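Local coordinates for carboxylic ester hydrolase (Aspergillus niger, PDB 7K4O), which hydrolyses carboxylic esters as a serine esterase of the tannase family, probably releasing gallic acid from tannins, at residues N129-A134 with Y144-M149; W454-T459 with I486-N491. All coordinates share one frame; numbering follows the deposited sequence.

Overall arrangement
Contact 1 and contact 2 belong to the same tannase-family chain, yet they share no element: their centres are 32 Å apart and their nearest atoms about 21 Å. The touching residues are largely buried in both. In contact 1 the loop at 129-134 leans on the first turn of helix 144-169, joined by one hydrogen bond from a threonine hydroxyl to a backbone oxygen. Contact 2 sets strand 455-460, an outermost strand of the main sheet, against helix 481-491; a tryptophan ring meets backbone and an arginine stem there, and no hydrogen bond crosses. Loop-to-helix anchoring thus contrasts with sheet-to-helix packing, though similar areas are buried.

Contact 1: residues N129-A134 with Y144-M149; sequences NNADTA and YETLYM
Thr146 reaches from its helix to Ala134 and ties the loop down with one side-chain to backbone bond: OG1 of Thr146 donates to the carbonyl oxygen of Ala134 over 2.8 Å. The hydroxyl does not come in on a lone pair. It sits above the carbonyl plane, 53° out of it, and meets the C=O at 127°. The methyl branch shares the work. CG2 of Thr146 lies 3.6 Å from O of Ala131 and 3.9 Å from CB of Ala134, so the threonine fits against both ends of the four-residue turn 131-134. With CG2 anti to the backbone N and OG1 beside that N (chi1 -55°), one branch is offered to the Ala134 carbonyl while the other covers the two alanines.

The turn is also closed from within. Ala134 N bonds O of Ala131 at 3.1 Å, and residues 131 to 133 hold helical backbone angles without going on to form a regular helix. The Ala131 oxygen therefore has a backbone N-H as its partner, and the threonine methyl merely packs beside it.

Further out, OD1 of Asp143 bonds the backbone N of Thr146 and steadies the opening turn of helix 144-169. On the loop side, Ala131 makes a backbone bond with Tyr98, and its methyl packs on Phe124 and on Phe150 of the same helix. A bound 3,4,5-trihydroxybenzoic acid lies about 10 Å from the Ala131 side chain, too far for direct contact. The helix leads on through the chain to strand 179-185, at whose end Ser186 sits, an order consistent with the helix before the nucleophile strand of an alpha/beta hydrolase, here with a long connecting loop pinned to its start.

Contact 2: residues W454-T459 with I486-N491; sequences WYRLYT and IDWVEN
Arg456, whose aliphatic stem meets the Trp488 ring, gives its NE to the carbonyl oxygen of Pro495, an atom that Tyr458 OH also bonds. Two more backbone oxygens, those of Asn452 and Thr496, take NH1 and NH2, so three carbonyls fix the rotation of the guanidinium. Pro495, in the loop after helix 481-491, also touches the Trp488 side chain.

No hydrogen bond crosses between the segments; Trp488 is met by the methylenes of Arg456 and by the backbone at Trp454. CD of Arg456 lies 3.7 Å from CH2 of Trp488 and CG of Arg456 4.0 Å from the same atom, at the far end of the six-membered ring. The guanidinium stands almost perpendicular to the indole, the planes 88° apart, so this is no stack of flat groups; a bend at chi3 (73°) turns the charged end away while the methylenes stay beside CH2.

The same CH2 of Trp488 also lies 3.7 Å from O of Trp454, and CZ2 of Trp488 is 4.0 Å from CA of Trp454. Trp488 thus meets the backbone where the chain enters strand 455-460, while the Trp454 side chain sets off from the strand the other way and bonds Tyr439 through NE1. Its indole carries CB of Tyr455 3.8 Å above one face. With CG anti to the backbone N (chi1 -168°), the Trp488 indole is swung out toward the strand, six-membered ring first, and it also packs on Ile412 of the neighbouring strand.

At the end of the helix, ND2 of Asn491 bonds OD1 of Asp487 nearly straight, at 2.8 Å. Tyr455 and Leu457 pack on helix 425-438, while Arg456 and Tyr458 leave the strand toward helix 481-491: helices on both faces of the sheet's edge, the layered sandwich of the alpha/beta hydrolase fold.

Contact 1: residues N129-A134 with Y144-M149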
ATOM      1  N   ASN A 129       4.169  -0.690 -19.297  1.00 25.03           N
ATOM      2  CA  ASN A 129       4.576   0.740 -19.293  1.00 27.53           C
ATOM      3  C   ASN A 129       3.854   1.457 -18.153  1.00 27.84           C
ATOM      4  O   ASN A 129       2.637   1.280 -17.994  1.00 25.25           O
ATOM      5  CB  ASN A 129       4.265   1.387 -20.628  1.00 29.46           C
ATOM      6  CG  ASN A 129       5.151   0.788 -21.709  1.00 41.49           C
ATOM      7  OD1 ASN A 129       6.310   0.465 -21.449  1.00 42.08           O
ATOM      8  ND2 ASN A 129       4.579   0.493 -22.861  1.00 47.94           N
ATOM      9  N   ASN A 130       4.568   2.283 -17.413  1.00 24.40           N
ATOM     10  CA  ASN A 130       4.048   2.830 -16.160  1.00 24.23           C
ATOM     11  C   ASN A 130       3.716   4.303 -16.277  1.00 23.14           C
ATOM     12  O   ASN A 130       3.905   4.890 -17.297  1.00 23.55           O
ATOM     13  CB  ASN A 130       4.986   2.517 -15.024  1.00 24.12           C
ATOM     14  CG  ASN A 130       5.190   1.016 -14.843  1.00 27.85           C
ATOM     15  OD1 ASN A 130       4.292   0.219 -15.107  1.00 27.20           O
ATOM     16  ND2 ASN A 130       6.359   0.670 -14.380  1.00 30.48           N
ATOM     17  N   ALA A 131       3.147   4.835 -15.198  1.00 21.78           N
ATOM     18  CA  ALA A 131       2.591   6.194 -15.218  1.00 22.61           C
ATOM     19  C   ALA A 131       3.746   7.196 -15.354  1.00 23.81           C
ATOM     20  O   ALA A 131       3.527   8.252 -15.973  1.00 25.00           O
ATOM     21  CB  ALA A 131       1.797   6.479 -13.988  1.00 24.11           C
ATOM     22  N   ASP A 132       4.888   6.903 -14.756  1.00 24.90           N
ATOM     23  CA  ASP A 132       6.042   7.850 -14.812  1.00 24.58           C
ATOM     24  C   ASP A 132       6.542   8.021 -16.232  1.00 27.02           C
ATOM     25  O   ASP A 132       6.741   9.220 -16.617  1.00 32.18           O
ATOM     26  CB  ASP A 132       7.109   7.486 -13.810  1.00 25.36           C
ATOM     27  CG  ASP A 132       7.679   6.082 -13.870  1.00 28.15           C
ATOM     28  OD1 ASP A 132       7.146   5.249 -14.603  1.00 26.99           O
ATOM     29  OD2 ASP A 132       8.602   5.850 -13.054  1.00 26.96           O
ATOM     30  N   THR A 133       6.528   6.978 -17.059  1.00 26.52           N
ATOM     31  CA  THR A 133       6.975   7.096 -18.470  1.00 28.95           C
ATOM     32  C   THR A 133       5.973   7.879 -19.314  1.00 31.12           C
ATOM     33  O   THR A 133       6.377   8.420 -20.333  1.00 32.92           O
ATOM     34  CB  THR A 133       7.307   5.731 -19.062  1.00 37.70           C
ATOM     35  OG1 THR A 133       6.095   5.026 -19.371  1.00 51.51           O
ATOM     36  CG2 THR A 133       8.145   4.938 -18.086  1.00 36.06           C
ATOM     37  N   ALA A 134       4.735   8.045 -18.872  1.00 25.05           N
ATOM     38  CA  ALA A 134       3.677   8.731 -19.622  1.00 25.68           C
ATOM     39  C   ALA A 134       3.329  10.102 -19.015  1.00 23.22           C
ATOM     40  O   ALA A 134       2.416  10.743 -19.549  1.00 23.08           O
ATOM     41  CB  ALA A 134       2.457   7.814 -19.667  1.00 29.73           C
ATOM     42  N   TYR A 144      -1.804  15.935 -18.196  1.00 20.99           N
ATOM     43  CA  TYR A 144      -2.880  15.866 -17.167  1.00 20.96           C
ATOM     44  C   TYR A 144      -3.733  14.611 -17.328  1.00 20.68           C
ATOM     45  O   TYR A 144      -4.267  14.154 -16.274  1.00 20.70           O
ATOM     46  CB  TYR A 144      -3.747  17.123 -17.200  1.00 22.43           C
ATOM     47  CG  TYR A 144      -3.009  18.382 -16.828  1.00 21.29           C
ATOM     48  CD1 TYR A 144      -2.509  18.565 -15.552  1.00 22.36           C
ATOM     49  CD2 TYR A 144      -2.857  19.416 -17.727  1.00 26.64           C
ATOM     50  CE1 TYR A 144      -1.831  19.706 -15.175  1.00 22.62           C
ATOM     51  CE2 TYR A 144      -2.194  20.583 -17.365  1.00 26.11           C
ATOM     52  CZ  TYR A 144      -1.682  20.731 -16.094  1.00 24.99           C
ATOM     53  OH  TYR A 144      -1.055  21.914 -15.751  1.00 25.43           O
ATOM     54  N   GLU A 145      -3.923  14.106 -18.527  1.00 20.12           N
ATOM     55  CA  GLU A 145      -4.713  12.879 -18.730  1.00 20.63           C
ATOM     56  C   GLU A 145      -4.031  11.741 -17.946  1.00 20.58           C
ATOM     57  O   GLU A 145      -4.719  10.952 -17.241  1.00 20.67           O
ATOM     58  CB  GLU A 145      -4.880  12.525 -20.204  1.00 22.89           C
ATOM     59  CG  GLU A 145      -5.601  11.203 -20.412  1.00 23.40           C
ATOM     60  CD  GLU A 145      -7.057  11.125 -19.999  1.00 25.41           C
ATOM     61  OE1 GLU A 145      -7.653   9.965 -20.098  1.00 24.15           O
ATOM     62  OE2 GLU A 145      -7.641  12.153 -19.618  1.00 25.60           O
ATOM     63  N   THR A 146      -2.710  11.617 -18.066  1.00 20.54           N
ATOM     64  CA  THR A 146      -1.958  10.592 -17.315  1.00 20.96           C
ATOM     65  C   THR A 146      -2.166  10.783 -15.826  1.00 19.92           C
ATOM     66  O   THR A 146      -2.417   9.796 -15.101  1.00 20.44           O
ATOM     67  CB  THR A 146      -0.458  10.613 -17.640  1.00 22.91           C
ATOM     68  OG1 THR A 146      -0.295  10.486 -19.048  1.00 22.54           O
ATOM     69  CG2 THR A 146       0.281   9.538 -16.884  1.00 22.64           C
ATOM     70  N   LEU A 147      -2.015  12.016 -15.331  1.00 19.65           N
ATOM     71  CA  LEU A 147      -2.192  12.325 -13.917  1.00 19.34           C
ATOM     72  C   LEU A 147      -3.567  11.867 -13.440  1.00 18.75           C
ATOM     73  O   LEU A 147      -3.631  11.172 -12.414  1.00 19.39           O
ATOM     74  CB  LEU A 147      -2.014  13.831 -13.677  1.00 18.96           C
ATOM     75  CG  LEU A 147      -2.326  14.295 -12.281  1.00 20.75           C
ATOM     76  CD1 LEU A 147      -1.311  13.763 -11.295  1.00 23.47           C
ATOM     77  CD2 LEU A 147      -2.351  15.811 -12.161  1.00 21.41           C
ATOM     78  N   TYR A 148      -4.615  12.263 -14.152  1.00 18.84           N
ATOM     79  CA  TYR A 148      -5.995  11.948 -13.702  1.00 19.32           C
ATOM     80  C   TYR A 148      -6.258  10.431 -13.818  1.00 20.59           C
ATOM     81  O   TYR A 148      -6.936   9.879 -12.899  1.00 19.26           O
ATOM     82  CB  TYR A 148      -7.040  12.763 -14.471  1.00 19.59           C
ATOM     83  CG  TYR A 148      -7.294  14.094 -13.809  1.00 19.91           C
ATOM     84  CD1 TYR A 148      -6.383  15.142 -13.952  1.00 20.23           C
ATOM     85  CD2 TYR A 148      -8.441  14.349 -13.081  1.00 20.80           C
ATOM     86  CE1 TYR A 148      -6.612  16.369 -13.341  1.00 22.07           C
ATOM     87  CE2 TYR A 148      -8.673  15.565 -12.441  1.00 20.86           C
ATOM     88  CZ  TYR A 148      -7.752  16.597 -12.595  1.00 22.18           C
ATOM     89  OH  TYR A 148      -7.969  17.827 -12.030  1.00 22.95           O
ATOM     90  N   MET A 149      -5.841   9.802 -14.911  1.00 19.68           N
ATOM     91  CA  MET A 149      -6.030   8.344 -15.056  1.00 19.33           C
ATOM     92  C   MET A 149      -5.295   7.588 -13.918  1.00 18.73           C
ATOM     93  O   MET A 149      -5.905   6.716 -13.276  1.00 18.58           O
ATOM     94  CB  MET A 149      -5.500   7.908 -16.409  1.00 19.64           C
ATOM     95  CG  MET A 149      -6.444   8.240 -17.549  1.00 20.97           C
ATOM     96  SD  MET A 149      -8.009   7.283 -17.467  1.00 20.94           S
ATOM     97  CE  MET A 149      -7.433   5.772 -18.245  1.00 21.33           C
TER

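Contact 2: residues W454-T459 with I486-N491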
ATOM      1  N   TRP A 454     -17.441  -0.645  10.098  1.00 21.58           N
ATOM      2  CA  TRP A 454     -17.310  -0.743   8.622  1.00 20.22           C
ATOM      3  C   TRP A 454     -15.888  -0.471   8.096  1.00 22.78           C
ATOM      4  O   TRP A 454     -15.611  -0.801   6.952  1.00 22.33           O
ATOM      5  CB  TRP A 454     -18.367   0.125   7.927  1.00 21.43           C
ATOM      6  CG  TRP A 454     -18.232   1.577   8.245  1.00 20.94           C
ATOM      7  CD1 TRP A 454     -18.743   2.203   9.340  1.00 22.12           C
ATOM      8  CD2 TRP A 454     -17.513   2.583   7.488  1.00 21.15           C
ATOM      9  NE1 TRP A 454     -18.447   3.548   9.309  1.00 23.95           N
ATOM     10  CE2 TRP A 454     -17.662   3.799   8.204  1.00 23.23           C
ATOM     11  CE3 TRP A 454     -16.791   2.597   6.289  1.00 23.47           C
ATOM     12  CZ2 TRP A 454     -17.122   5.010   7.761  1.00 23.43           C
ATOM     13  CZ3 TRP A 454     -16.191   3.799   5.909  1.00 22.48           C
ATOM     14  CH2 TRP A 454     -16.381   4.962   6.618  1.00 22.10           C
ATOM     15  N   TYR A 455     -14.981   0.103   8.862  1.00 21.07           N
ATOM     16  CA  TYR A 455     -13.600   0.406   8.406  1.00 20.67           C
ATOM     17  C   TYR A 455     -12.661   0.017   9.548  1.00 21.60           C
ATOM     18  O   TYR A 455     -12.613   0.701  10.553  1.00 21.84           O
ATOM     19  CB  TYR A 455     -13.436   1.884   8.015  1.00 21.13           C
ATOM     20  CG  TYR A 455     -12.018   2.376   7.808  1.00 19.62           C
ATOM     21  CD1 TYR A 455     -10.952   1.500   7.580  1.00 19.64           C
ATOM     22  CD2 TYR A 455     -11.742   3.745   7.794  1.00 20.63           C
ATOM     23  CE1 TYR A 455      -9.641   1.977   7.414  1.00 20.07           C
ATOM     24  CE2 TYR A 455     -10.451   4.229   7.597  1.00 20.13           C
ATOM     25  CZ  TYR A 455      -9.393   3.340   7.461  1.00 20.88           C
ATOM     26  OH  TYR A 455      -8.121   3.799   7.317  1.00 21.29           O
ATOM     27  N   ARG A 456     -12.012  -1.120   9.394  1.00 21.12           N
ATOM     28  CA  ARG A 456     -11.144  -1.734  10.404  1.00 22.64           C
ATOM     29  C   ARG A 456      -9.714  -1.732   9.900  1.00 22.34           C
ATOM     30  O   ARG A 456      -9.452  -1.991   8.726  1.00 23.00           O
ATOM     31  CB  ARG A 456     -11.666  -3.135  10.771  1.00 22.45           C
ATOM     32  CG  ARG A 456     -13.073  -3.094  11.336  1.00 22.88           C
ATOM     33  CD  ARG A 456     -13.703  -4.472  11.583  1.00 23.90           C
ATOM     34  NE  ARG A 456     -13.069  -5.067  12.736  1.00 24.56           N
ATOM     35  CZ  ARG A 456     -13.364  -4.788  14.006  1.00 27.76           C
ATOM     36  NH1 ARG A 456     -14.332  -3.947  14.327  1.00 27.41           N
ATOM     37  NH2 ARG A 456     -12.702  -5.414  14.961  1.00 28.24           N
ATOM     38  N   LEU A 457      -8.804  -1.448  10.832  1.00 22.63           N
ATOM     39  CA  LEU A 457      -7.377  -1.262  10.578  1.00 22.87           C
ATOM     40  C   LEU A 457      -6.570  -2.214  11.464  1.00 22.78           C
ATOM     41  O   LEU A 457      -6.845  -2.288  12.694  1.00 24.84           O
ATOM     42  CB  LEU A 457      -7.023   0.199  10.893  1.00 22.12           C
ATOM     43  CG  LEU A 457      -5.538   0.526  10.913  1.00 22.93           C
ATOM     44  CD1 LEU A 457      -4.874   0.329   9.549  1.00 24.63           C
ATOM     45  CD2 LEU A 457      -5.364   1.955  11.410  1.00 24.88           C
ATOM     46  N   TYR A 458      -5.593  -2.860  10.880  1.00 23.43           N
ATOM     47  CA  TYR A 458      -4.791  -3.897  11.561  1.00 24.51           C
ATOM     48  C   TYR A 458      -3.318  -3.683  11.245  1.00 24.25           C
ATOM     49  O   TYR A 458      -2.952  -3.622  10.067  1.00 24.81           O
ATOM     50  CB  TYR A 458      -5.233  -5.305  11.136  1.00 24.49           C
ATOM     51  CG  TYR A 458      -6.705  -5.583  11.235  1.00 24.83           C
ATOM     52  CD1 TYR A 458      -7.535  -5.232  10.186  1.00 24.88           C
ATOM     53  CD2 TYR A 458      -7.273  -6.245  12.321  1.00 26.84           C
ATOM     54  CE1 TYR A 458      -8.890  -5.490  10.205  1.00 24.76           C
ATOM     55  CE2 TYR A 458      -8.635  -6.509  12.343  1.00 27.25           C
ATOM     56  CZ  TYR A 458      -9.446  -6.145  11.284  1.00 28.34           C
ATOM     57  OH  TYR A 458     -10.815  -6.371  11.264  1.00 29.47           O
ATOM     58  N   THR A 459      -2.449  -3.614  12.255  1.00 25.44           N
ATOM     59  CA  THR A 459      -1.001  -3.665  11.973  1.00 24.22           C
ATOM     60  C   THR A 459      -0.514  -5.107  11.982  1.00 24.83           C
ATOM     61  O   THR A 459      -1.162  -5.992  12.632  1.00 25.55           O
ATOM     62  CB  THR A 459      -0.180  -2.738  12.892  1.00 27.67           C
ATOM     63  OG1 THR A 459      -0.047  -3.290  14.206  1.00 28.79           O
ATOM     64  CG2 THR A 459      -0.767  -1.336  12.967  1.00 27.41           C
ATOM     65  N   ILE A 486     -15.136 -11.453   1.896  1.00 21.73           N
ATOM     66  CA  ILE A 486     -16.365 -12.134   1.409  1.00 19.94           C
ATOM     67  C   ILE A 486     -17.228 -12.521   2.606  1.00 20.73           C
ATOM     68  O   ILE A 486     -18.467 -12.327   2.550  1.00 23.22           O
ATOM     69  CB  ILE A 486     -16.004 -13.338   0.544  1.00 21.15           C
ATOM     70  CG1 ILE A 486     -15.468 -12.893  -0.816  1.00 20.98           C
ATOM     71  CG2 ILE A 486     -17.218 -14.246   0.390  1.00 22.64           C
ATOM     72  CD1 ILE A 486     -14.734 -13.958  -1.531  1.00 22.59           C
ATOM     73  N   ASP A 487     -16.628 -13.134   3.605  1.00 22.90           N
ATOM     74  CA  ASP A 487     -17.414 -13.564   4.785  1.00 24.55           C
ATOM     75  C   ASP A 487     -18.101 -12.368   5.462  1.00 24.92           C
ATOM     76  O   ASP A 487     -19.259 -12.472   5.921  1.00 23.94           O
ATOM     77  CB  ASP A 487     -16.489 -14.278   5.737  1.00 22.91           C
ATOM     78  CG  ASP A 487     -17.062 -15.562   6.312  1.00 33.77           C
ATOM     79  OD1 ASP A 487     -18.125 -16.017   5.846  1.00 36.23           O
ATOM     80  OD2 ASP A 487     -16.417 -16.064   7.253  1.00 37.59           O
ATOM     81  N   TRP A 488     -17.422 -11.235   5.547  1.00 22.36           N
ATOM     82  CA  TRP A 488     -17.969 -10.015   6.152  1.00 21.64           C
ATOM     83  C   TRP A 488     -19.121  -9.512   5.288  1.00 22.81           C
ATOM     84  O   TRP A 488     -20.256  -9.320   5.786  1.00 23.97           O
ATOM     85  CB  TRP A 488     -16.865  -8.994   6.320  1.00 23.72           C
ATOM     86  CG  TRP A 488     -17.226  -7.830   7.175  1.00 23.74           C
ATOM     87  CD1 TRP A 488     -18.310  -7.673   7.994  1.00 26.62           C
ATOM     88  CD2 TRP A 488     -16.399  -6.662   7.380  1.00 22.85           C
ATOM     89  NE1 TRP A 488     -18.218  -6.498   8.682  1.00 26.97           N
ATOM     90  CE2 TRP A 488     -17.051  -5.867   8.340  1.00 25.12           C
ATOM     91  CE3 TRP A 488     -15.174  -6.247   6.868  1.00 25.31           C
ATOM     92  CZ2 TRP A 488     -16.510  -4.661   8.801  1.00 26.45           C
ATOM     93  CZ3 TRP A 488     -14.642  -5.048   7.313  1.00 25.94           C
ATOM     94  CH2 TRP A 488     -15.314  -4.270   8.254  1.00 24.93           C
ATOM     95  N   VAL A 489     -18.856  -9.236   4.029  1.00 20.87           N
ATOM     96  CA  VAL A 489     -19.831  -8.583   3.132  1.00 23.64           C
ATOM     97  C   VAL A 489     -21.017  -9.513   2.827  1.00 24.58           C
ATOM     98  O   VAL A 489     -22.171  -9.049   2.890  1.00 23.29           O
ATOM     99  CB  VAL A 489     -19.114  -8.135   1.837  1.00 23.28           C
ATOM    100  CG1 VAL A 489     -20.145  -7.733   0.807  1.00 23.96           C
ATOM    101  CG2 VAL A 489     -18.144  -6.999   2.113  1.00 24.71           C
ATOM    102  N   GLU A 490     -20.744 -10.774   2.499  1.00 21.64           N
ATOM    103  CA  GLU A 490     -21.787 -11.671   1.983  1.00 20.35           C
ATOM    104  C   GLU A 490     -22.445 -12.466   3.110  1.00 25.00           C
ATOM    105  O   GLU A 490     -23.620 -12.852   2.920  1.00 25.93           O
ATOM    106  CB  GLU A 490     -21.263 -12.613   0.924  1.00 21.93           C
ATOM    107  CG  GLU A 490     -20.613 -11.862  -0.244  1.00 22.01           C
ATOM    108  CD  GLU A 490     -20.174 -12.725  -1.404  1.00 23.96           C
ATOM    109  OE1 GLU A 490     -20.694 -13.850  -1.600  1.00 22.49           O
ATOM    110  OE2 GLU A 490     -19.275 -12.285  -2.125  1.00 21.37           O
ATOM    111  N   ASN A 491     -21.735 -12.764   4.172  1.00 24.81           N
ATOM    112  CA  ASN A 491     -22.238 -13.742   5.180  1.00 25.12           C
ATOM    113  C   ASN A 491     -22.460 -13.106   6.558  1.00 30.44           C
ATOM    114  O   ASN A 491     -22.849 -13.858   7.476  1.00 32.83           O
ATOM    115  CB  ASN A 491     -21.314 -14.942   5.283  1.00 28.55           C
ATOM    116  CG  ASN A 491     -21.082 -15.603   3.935  1.00 29.92           C
ATOM    117  OD1 ASN A 491     -21.962 -15.611   3.092  1.00 34.62           O
ATOM    118  ND2 ASN A 491     -19.906 -16.154   3.710  1.00 30.43           N
TER